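Local coordinates for protein lipocalin (PDB 3BRN) that binds serotonin inside a lipocalin beta barrel and probably serves the tick as a biogenic amine-binding protein, at residues Leu91-Cys105 and Met108-His120. Residues are numbered along the deposited sequence; the frame is centred on the assembly and turned at random.
With SRO (serotonin), chain C.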
loop_
_atom_site.group_PDB
_atom_site.type_symbol
_atom_site.label_atom_id
_atom_site.label_comp_id
_atom_site.label_asym_id
_atom_site.label_seq_id
_atom_site.Cartn_x
_atom_site.Cartn_y
_atom_site.Cartn_z
ATOM N N LEU A 91 9.784 5.228 -0.118
ATOM C CA LEU A 91 8.436 5.461 0.370
ATOM C C LEU A 91 8.157 6.915 0.757
ATOM O O LEU A 91 6.996 7.320 0.867
ATOM C CB LEU A 91 8.157 4.515 1.538
ATOM C CG LEU A 91 6.733 4.071 1.846
ATOM C CD1 LEU A 91 6.045 3.519 0.596
ATOM C CD2 LEU A 91 6.791 3.024 2.955
ATOM N N SER A 92 9.209 7.719 0.897
ATOM C CA SER A 92 9.038 9.101 1.355
ATOM C C SER A 92 8.386 9.987 0.307
ATOM O O SER A 92 8.578 9.803 -0.894
ATOM C CB SER A 92 10.368 9.704 1.830
ATOM O OG SER A 92 10.846 9.008 2.973
ATOM N N GLY A 93 7.551 10.915 0.765
ATOM C CA GLY A 93 6.837 11.790 -0.139
ATOM C C GLY A 93 5.343 11.502 -0.122
ATOM O O GLY A 93 4.859 10.724 0.707
ATOM N N THR A 94 4.639 12.017 -1.117
ATOM C CA THR A 94 3.182 11.987 -1.096
ATOM C C THR A 94 2.588 10.823 -1.896
ATOM O O THR A 94 2.760 10.722 -3.107
ATOM C CB THR A 94 2.600 13.320 -1.594
ATOM O OG1 THR A 94 3.227 14.397 -0.886
ATOM C CG2 THR A 94 1.090 13.376 -1.358
ATOM N N THR A 95 1.893 9.939 -1.198
ATOM C CA THR A 95 1.135 8.879 -1.848
ATOM C C THR A 95 -0.349 9.273 -1.845
ATOM O O THR A 95 -0.871 9.709 -0.824
ATOM C CB THR A 95 1.320 7.578 -1.063
ATOM O OG1 THR A 95 2.654 7.094 -1.244
ATOM C CG2 THR A 95 0.313 6.523 -1.502
ATOM N N THR A 96 -1.034 9.113 -2.978
ATOM C CA THR A 96 -2.445 9.480 -3.072
ATOM C C THR A 96 -3.289 8.210 -3.188
ATOM O O THR A 96 -3.016 7.357 -4.022
ATOM C CB THR A 96 -2.732 10.374 -4.320
ATOM O OG1 THR A 96 -1.862 11.504 -4.305
ATOM C CG2 THR A 96 -4.190 10.866 -4.347
ATOM N N VAL A 97 -4.359 8.140 -2.410
ATOM C CA VAL A 97 -5.260 6.996 -2.493
ATOM C C VAL A 97 -6.251 7.202 -3.638
ATOM O O VAL A 97 -7.062 8.108 -3.580
ATOM C CB VAL A 97 -6.013 6.772 -1.181
ATOM C CG1 VAL A 97 -6.763 5.445 -1.233
ATOM C CG2 VAL A 97 -5.041 6.807 0.010
ATOM N N LEU A 98 -6.129 6.409 -4.702
ATOM C CA LEU A 98 -7.029 6.550 -5.852
ATOM C C LEU A 98 -8.277 5.720 -5.613
ATOM O O LEU A 98 -9.319 5.981 -6.186
ATOM C CB LEU A 98 -6.330 6.081 -7.129
ATOM C CG LEU A 98 -5.004 6.793 -7.409
ATOM C CD1 LEU A 98 -4.450 6.251 -8.701
ATOM C CD2 LEU A 98 -5.235 8.315 -7.479
ATOM N N PHE A 99 -8.115 4.635 -4.864
ATOM C CA PHE A 99 -9.231 3.780 -4.503
ATOM C C PHE A 99 -8.869 2.892 -3.322
ATOM O O PHE A 99 -7.731 2.491 -3.165
ATOM C CB PHE A 99 -9.673 2.924 -5.700
ATOM C CG PHE A 99 -10.706 1.885 -5.355
ATOM C CD1 PHE A 99 -12.059 2.192 -5.381
ATOM C CD2 PHE A 99 -10.321 0.599 -5.018
ATOM C CE1 PHE A 99 -13.011 1.239 -5.046
ATOM C CE2 PHE A 99 -11.265 -0.348 -4.663
ATOM C CZ PHE A 99 -12.612 -0.034 -4.702
ATOM N N SER A 100 -9.845 2.574 -2.479
ATOM C CA SER A 100 -9.578 1.655 -1.379
ATOM C C SER A 100 -10.898 1.099 -0.894
ATOM O O SER A 100 -11.929 1.733 -1.089
ATOM C CB SER A 100 -8.895 2.399 -0.235
ATOM O OG SER A 100 -8.526 1.503 0.798
ATOM N N ASP A 101 -10.878 -0.119 -0.356
ATOM C CA ASP A 101 -12.062 -0.676 0.294
ATOM C C ASP A 101 -11.885 -0.666 1.814
ATOM O O ASP A 101 -12.737 -1.141 2.559
ATOM C CB ASP A 101 -12.377 -2.084 -0.230
ATOM C CG ASP A 101 -11.331 -3.110 0.169
ATOM O OD1 ASP A 101 -10.316 -2.734 0.797
ATOM O OD2 ASP A 101 -11.537 -4.299 -0.144
ATOM N N TYR A 102 -10.761 -0.115 2.263
ATOM C CA TYR A 102 -10.553 0.153 3.681
ATOM C C TYR A 102 -10.363 -1.141 4.466
ATOM O O TYR A 102 -10.454 -1.152 5.693
ATOM C CB TYR A 102 -11.727 0.949 4.253
ATOM C CG TYR A 102 -11.869 2.336 3.670
ATOM C CD1 TYR A 102 -10.794 2.968 3.060
ATOM C CD2 TYR A 102 -13.080 3.015 3.728
ATOM C CE1 TYR A 102 -10.919 4.236 2.526
ATOM C CE2 TYR A 102 -13.215 4.282 3.196
ATOM C CZ TYR A 102 -12.132 4.888 2.596
ATOM O OH TYR A 102 -12.261 6.152 2.065
ATOM N N ARG A 103 -10.100 -2.229 3.750
ATOM C CA ARG A 103 -10.140 -3.561 4.340
ATOM C C ARG A 103 -8.998 -4.429 3.820
ATOM O O ARG A 103 -8.127 -4.849 4.582
ATOM C CB ARG A 103 -11.483 -4.235 4.055
ATOM C CG ARG A 103 -12.521 -4.039 5.149
ATOM C CD ARG A 103 -13.701 -4.979 4.965
ATOM N NE ARG A 103 -14.605 -4.524 3.913
ATOM C CZ ARG A 103 -15.870 -4.914 3.796
ATOM N NH1 ARG A 103 -16.386 -5.771 4.666
ATOM N NH2 ARG A 103 -16.620 -4.448 2.807
ATOM N N SER A 104 -9.008 -4.694 2.518
ATOM C CA SER A 104 -8.096 -5.666 1.926
ATOM C C SER A 104 -7.082 -5.093 0.945
ATOM O O SER A 104 -6.017 -5.676 0.746
ATOM C CB SER A 104 -8.880 -6.803 1.267
ATOM O OG SER A 104 -9.733 -6.314 0.250
ATOM N N CYS A 105 -7.445 -4.023 0.249
ATOM C CA CYS A 105 -6.592 -3.542 -0.835
ATOM C C CYS A 105 -6.726 -2.045 -1.094
ATOM O O CYS A 105 -7.753 -1.439 -0.787
ATOM C CB CYS A 105 -6.864 -4.340 -2.118
ATOM S SG CYS A 105 -8.535 -4.113 -2.765
ATOM N N MET A 108 -2.962 3.157 -5.325
ATOM C CA MET A 108 -2.341 4.426 -5.009
ATOM C C MET A 108 -1.686 5.004 -6.260
ATOM O O MET A 108 -1.255 4.262 -7.157
ATOM C CB MET A 108 -1.199 4.210 -3.993
ATOM C CG MET A 108 -1.574 3.476 -2.714
ATOM S SD MET A 108 -2.893 4.260 -1.794
ATOM C CE MET A 108 -2.616 3.505 -0.184
ATOM N N ARG A 109 -1.433 6.308 -6.204
ATOM C CA ARG A 109 -0.380 6.902 -7.026
ATOM C C ARG A 109 0.786 7.164 -6.055
ATOM O O ARG A 109 0.618 7.885 -5.088
ATOM C CB ARG A 109 -0.839 8.221 -7.651
ATOM C CG ARG A 109 0.190 8.814 -8.627
ATOM C CD ARG A 109 -0.298 10.137 -9.242
ATOM N NE ARG A 109 -1.503 9.925 -10.039
ATOM C CZ ARG A 109 -2.705 10.419 -9.753
ATOM N NH1 ARG A 109 -2.866 11.292 -8.762
ATOM N NH2 ARG A 109 -3.746 10.062 -10.495
ATOM N N GLY A 110 1.922 6.507 -6.267
ATOM C CA GLY A 110 3.099 6.665 -5.392
ATOM C C GLY A 110 3.798 7.997 -5.614
ATOM O O GLY A 110 3.433 8.753 -6.514
ATOM N N PRO A 111 4.774 8.331 -4.757
ATOM C CA PRO A 111 5.348 9.686 -4.828
ATOM C C PRO A 111 6.035 10.023 -6.159
ATOM O O PRO A 111 5.906 11.149 -6.636
ATOM C CB PRO A 111 6.343 9.716 -3.651
ATOM C CG PRO A 111 5.921 8.637 -2.761
ATOM C CD PRO A 111 5.283 7.573 -3.600
ATOM N N ASP A 112 6.574 9.009 -6.837
ATOM C CA ASP A 112 7.231 9.192 -8.136
ATOM C C ASP A 112 6.266 9.310 -9.314
ATOM O O ASP A 112 6.696 9.531 -10.448
ATOM C CB ASP A 112 8.203 8.038 -8.408
ATOM C CG ASP A 112 9.419 8.059 -7.482
ATOM O OD1 ASP A 112 9.533 8.977 -6.632
ATOM O OD2 ASP A 112 10.253 7.132 -7.587
ATOM N N GLY A 113 4.971 9.140 -9.050
ATOM C CA GLY A 113 3.933 9.230 -10.083
ATOM C C GLY A 113 3.494 7.881 -10.623
ATOM O O GLY A 113 2.625 7.789 -11.482
ATOM N N ASN A 114 4.122 6.836 -10.167
ATOM C CA ASN A 114 3.775 5.493 -10.529
ATOM C C ASN A 114 2.467 5.016 -9.881
ATOM O O ASN A 114 2.029 5.594 -8.949
ATOM C CB ASN A 114 4.912 4.596 -10.116
ATOM C CG ASN A 114 5.138 4.612 -8.647
ATOM O OD1 ASN A 114 5.570 5.579 -8.096
ATOM N ND2 ASN A 114 4.776 3.564 -8.015
ATOM N N TYR A 115 1.878 3.961 -10.413
ATOM C CA TYR A 115 0.727 3.360 -9.808
ATOM C C TYR A 115 1.038 2.106 -9.026
ATOM O O TYR A 115 1.900 1.388 -9.379
ATOM C CB TYR A 115 -0.379 3.117 -10.836
ATOM C CG TYR A 115 -0.775 4.376 -11.527
ATOM C CD1 TYR A 115 -1.485 5.317 -10.871
ATOM C CD2 TYR A 115 -0.363 4.648 -12.805
ATOM C CE1 TYR A 115 -1.815 6.465 -11.459
ATOM C CE2 TYR A 115 -0.692 5.811 -13.412
ATOM C CZ TYR A 115 -1.418 6.720 -12.733
ATOM O OH TYR A 115 -1.775 7.895 -13.248
ATOM N N GLU A 116 0.257 1.845 -7.996
ATOM C CA GLU A 116 0.573 0.787 -7.036
ATOM C C GLU A 116 -0.679 0.067 -6.586
ATOM O O GLU A 116 -1.685 0.700 -6.258
ATOM C CB GLU A 116 1.244 1.390 -5.798
ATOM C CG GLU A 116 2.588 2.060 -6.107
ATOM C CD GLU A 116 3.219 2.704 -4.882
ATOM O OE1 GLU A 116 2.516 2.852 -3.852
ATOM O OE2 GLU A 116 4.384 3.153 -4.984
ATOM N N LEU A 117 -0.566 -1.243 -6.442
ATOM C CA LEU A 117 -1.619 -2.017 -5.809
ATOM C C LEU A 117 -1.052 -2.589 -4.517
ATOM O O LEU A 117 -0.095 -3.356 -4.551
ATOM C CB LEU A 117 -2.055 -3.155 -6.739
ATOM C CG LEU A 117 -3.023 -4.195 -6.165
ATOM C CD1 LEU A 117 -4.355 -3.567 -5.806
ATOM C CD2 LEU A 117 -3.216 -5.323 -7.178
ATOM N N TRP A 118 -1.669 -2.255 -3.406
ATOM C CA TRP A 118 -1.286 -2.775 -2.121
ATOM C C TRP A 118 -2.348 -3.722 -1.629
ATOM O O TRP A 118 -3.492 -3.452 -1.780
ATOM C CB TRP A 118 -1.055 -1.654 -1.140
ATOM C CG TRP A 118 0.053 -0.756 -1.405
ATOM C CD1 TRP A 118 0.069 0.240 -2.273
ATOM C CD2 TRP A 118 1.324 -0.770 -0.789
ATOM N NE1 TRP A 118 1.249 0.871 -2.256
ATOM C CE2 TRP A 118 2.059 0.258 -1.350
ATOM C CE3 TRP A 118 1.922 -1.559 0.177
ATOM C CZ2 TRP A 118 3.341 0.544 -0.952
ATOM C CZ3 TRP A 118 3.194 -1.276 0.548
ATOM C CH2 TRP A 118 3.887 -0.243 0.002
ATOM N N VAL A 119 -1.958 -4.865 -1.088
ATOM C CA VAL A 119 -2.937 -5.858 -0.633
ATOM C C VAL A 119 -2.650 -6.311 0.794
ATOM O O VAL A 119 -1.499 -6.550 1.159
ATOM C CB VAL A 119 -3.028 -7.082 -1.582
ATOM C CG1 VAL A 119 -4.205 -7.988 -1.186
ATOM C CG2 VAL A 119 -3.177 -6.629 -3.022
ATOM N N HIS A 120 -3.697 -6.306 1.620
ATOM C CA HIS A 120 -3.604 -6.706 3.018
ATOM C C HIS A 120 -3.139 -8.159 3.157
ATOM O O HIS A 120 -3.510 -9.012 2.355
ATOM C CB HIS A 120 -4.970 -6.528 3.691
ATOM C CG HIS A 120 -4.929 -6.634 5.180
ATOM N ND1 HIS A 120 -5.253 -7.794 5.848
ATOM C CD2 HIS A 120 -4.521 -5.755 6.124
ATOM C CE1 HIS A 120 -5.030 -7.631 7.139
ATOM N NE2 HIS A 120 -4.587 -6.403 7.334
HETATM O OH SRO C . 1.519 3.724 6.275
HETATM C CZ3 SRO C . 1.513 3.691 4.902
HETATM C CH2 SRO C . 2.411 4.521 4.236
HETATM C CZ2 SRO C . 2.540 4.448 2.847
HETATM C CE2 SRO C . 1.691 3.577 2.180
HETATM N NE1 SRO C . 1.477 3.278 0.874
HETATM C CD1 SRO C . 0.526 2.317 0.785
HETATM C CG SRO C . 0.085 2.007 2.072
HETATM C CD2 SRO C . 0.812 2.821 2.937
HETATM C CE3 SRO C . 0.735 2.884 4.243
HETATM C CB SRO C . -0.998 1.018 2.425
HETATM C CA SRO C . -2.220 1.749 3.017
HETATM N NZ SRO C . -3.175 0.747 3.500
HETATM O O HOH W 1 0.841 10.997 -4.963
HETATM O O HOH W 2 3.127 4.393 -1.508
#
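L98 sits where the chain turns a corner, and its forked end fits between R109 and Y115. L98 and F99 both face V107, a classic beta bulge. L98 CG is anti to the carbonyl carbon (chi1 -56°), which sends the fork across the neighbouring strand. L98 CD2 lies over one face of the R109 guanidinium, 3.8 Å from R109 NH2. L98 CD1 meets the edge of the Y115 ring, 3.8 Å from Y115 CD1. Y115 OH lies off the guanidinium edge, in its plane.

The P111 ring, the second bump, fills the hollow under the backbone of 92-94, with P111 CG 3.5 Å from S92 O. G93 has no side chain, which lets the P111 ring sit close against the backbone.

Between these two bumps, T96 and R109 form an antiparallel hydrogen-bonded pair. Water 1 joins T94 O, T96 OG1 and R109 O; T96 OG1 also hydrogen-bonds to K81. These strands belong to the antiparallel lipocalin barrel, whose interior holds serotonin.

V97 and M108 form the next pair, non-hydrogen-bonded, with side chains on the opposite face, into the barrel. The M108 chain bends at chi2 (-57°), which lays M108 SD alongside, 3.8 Å from V97 CG2. T95 CG2 rests on M108 CB and CG. M108 CE lies 3.5 Å from serotonin CD1. W118 offers a flat floor: serotonin CD1 stands over the centre of one indole face. W118 NE1 donates a hydrogen bond to E116 OE1, which probably fixes the turn of the indole. Water 2 links T95 OG1, E116 OE1 and serotonin NE1.

At the far end, H120 N donates a hydrogen bond to S104 O (2.6 Å). D101 OD1 accepts hydrogen bonds from the backbone N of R103, S104 and C105. A disulfide ties C105 to C132.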